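Local coordinates for site-specific recombinase, resolvase family protein (Streptococcus pneumoniae, PDB 3GUV) that probably binds DNA and catalyses its site-specific recombination, at residues S29-F34 / L80-S85. Sequence-based numbering, arbitrary orientation.
Sequences SRMKAF and LVFKLS
In the resolvase-type N-terminal domain, helix 24-37 packs against the C-terminal end of the central strand 78-81, where M31, R30 and F34 of the helix meet L80 of the strand and F82 of the loop just after it. M31 makes the closest approach. Its chain bends at chi3 (70°), which brings the methyl CE over the strand backbone, 3.3 Å from the carbonyl O of L80 and 4.3 Å from L80 CB. The sulphur lies beside the start of F82, with SD 4.1 Å from F82 CB, while M31 CG sits at the edge of the F82 ring. One turn on, with CG anti to the backbone N (chi1 180°), the F34 ring is carried beside L80, where its CD2 meets L80 CD2 at 3.8 Å in an oblique, purely apolar touch. R30, bent at chi2 and chi3, presents a guanidinium face to the rim of F82. F82 CE1 stands over the centre of that group, F82 CZ is 3.6 Å from R30 NH2, and the two planes are 78° apart, so the ring meets the guanidinium edge-on rather than stacked flat. A weak, long ion pair with E112 gives R30 NH2 a second neighbour. L80 also packs on V7 and L9 of the adjacent parallel strand 6-12, where M31 touches T11; F34 leans on I109, and side chains of the helix thus touch three neighbouring strands, 6-12, 78-81 and 107-110.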
# COMPACT_ATOMS: atom_id res chain seq x y z
N SER A 29 10.77 6.91 -23.11
CA SER A 29 10.07 6.81 -24.43
C SER A 29 8.61 6.48 -24.31
O SER A 29 7.76 7.09 -24.98
CB SER A 29 10.72 5.76 -25.33
OG SER A 29 12.10 6.05 -25.43
N ARG A 30 8.33 5.52 -23.43
CA ARG A 30 6.99 5.16 -23.09
C ARG A 30 6.21 6.33 -22.50
O ARG A 30 5.05 6.57 -22.87
CB ARG A 30 7.01 4.03 -22.06
CG ARG A 30 5.61 3.44 -21.89
CD ARG A 30 5.43 2.21 -22.70
NE ARG A 30 5.89 1.03 -21.96
CZ ARG A 30 5.15 0.35 -21.06
NH1 ARG A 30 3.90 0.72 -20.74
NH2 ARG A 30 5.69 -0.71 -20.46
N MET A 31 6.82 7.02 -21.56
CA MET A 31 6.17 8.14 -20.94
C MET A 31 5.94 9.28 -21.96
O MET A 31 4.85 9.87 -21.99
CB MET A 31 6.96 8.59 -19.72
CG MET A 31 7.06 7.48 -18.61
SD MET A 31 8.42 7.72 -17.47
CE MET A 31 7.65 9.14 -16.68
N LYS A 32 6.90 9.54 -22.85
CA LYS A 32 6.71 10.56 -23.87
C LYS A 32 5.58 10.17 -24.83
O LYS A 32 4.74 11.02 -25.15
CB LYS A 32 8.02 10.91 -24.61
CG LYS A 32 8.92 11.79 -23.77
CD LYS A 32 10.38 11.81 -24.26
CE LYS A 32 11.29 12.37 -23.20
NZ LYS A 32 12.35 13.20 -23.84
N ALA A 33 5.53 8.88 -25.24
CA ALA A 33 4.44 8.38 -26.12
C ALA A 33 3.08 8.64 -25.48
O ALA A 33 2.19 9.19 -26.13
CB ALA A 33 4.60 6.89 -26.48
N PHE A 34 2.96 8.29 -24.20
CA PHE A 34 1.75 8.51 -23.40
C PHE A 34 1.36 9.98 -23.35
O PHE A 34 0.21 10.32 -23.50
CB PHE A 34 1.97 8.00 -21.97
CG PHE A 34 0.79 8.17 -21.02
CD1 PHE A 34 -0.13 7.14 -20.83
CD2 PHE A 34 0.66 9.32 -20.25
CE1 PHE A 34 -1.19 7.27 -19.90
CE2 PHE A 34 -0.38 9.47 -19.33
CZ PHE A 34 -1.30 8.43 -19.15
N LEU A 80 3.93 12.68 -14.25
CA LEU A 80 3.94 11.34 -14.78
C LEU A 80 5.18 10.61 -14.27
O LEU A 80 6.30 11.11 -14.41
CB LEU A 80 3.97 11.35 -16.32
CG LEU A 80 2.70 11.67 -17.13
CD1 LEU A 80 1.95 12.94 -16.73
CD2 LEU A 80 3.15 11.73 -18.62
N VAL A 81 4.95 9.46 -13.65
CA VAL A 81 5.97 8.45 -13.30
C VAL A 81 5.71 7.16 -14.10
O VAL A 81 4.61 6.97 -14.69
CB VAL A 81 6.00 8.20 -11.79
CG1 VAL A 81 6.23 9.50 -11.07
CG2 VAL A 81 4.70 7.54 -11.29
N PHE A 82 6.74 6.29 -14.22
CA PHE A 82 6.56 5.02 -14.93
C PHE A 82 5.64 4.09 -14.10
O PHE A 82 4.63 3.58 -14.60
CB PHE A 82 7.92 4.34 -15.22
CG PHE A 82 7.80 3.12 -16.12
CD1 PHE A 82 7.40 3.26 -17.44
CD2 PHE A 82 8.04 1.85 -15.62
CE1 PHE A 82 7.28 2.18 -18.26
CE2 PHE A 82 7.92 0.73 -16.45
CZ PHE A 82 7.55 0.90 -17.78
N LYS A 83 5.97 3.95 -12.83
CA LYS A 83 5.14 3.24 -11.85
C LYS A 83 5.51 3.72 -10.43
O LYS A 83 6.55 4.39 -10.25
CB LYS A 83 5.34 1.74 -12.01
CG LYS A 83 6.75 1.33 -11.88
CD LYS A 83 6.97 -0.09 -12.32
CE LYS A 83 8.49 -0.33 -12.31
NZ LYS A 83 8.88 -1.77 -12.42
N LEU A 84 4.68 3.42 -9.44
CA LEU A 84 4.90 3.89 -8.05
C LEU A 84 6.26 3.54 -7.44
O LEU A 84 6.86 4.36 -6.72
CB LEU A 84 3.81 3.36 -7.08
CG LEU A 84 2.45 4.03 -7.07
CD1 LEU A 84 1.49 3.44 -5.97
CD2 LEU A 84 2.65 5.55 -6.87
N SER A 85 6.72 2.32 -7.68
CA SER A 85 8.06 1.94 -7.24
C SER A 85 9.18 2.70 -7.97
O SER A 85 10.34 2.43 -7.73
CB SER A 85 8.27 0.46 -7.48
OG SER A 85 8.09 0.18 -8.85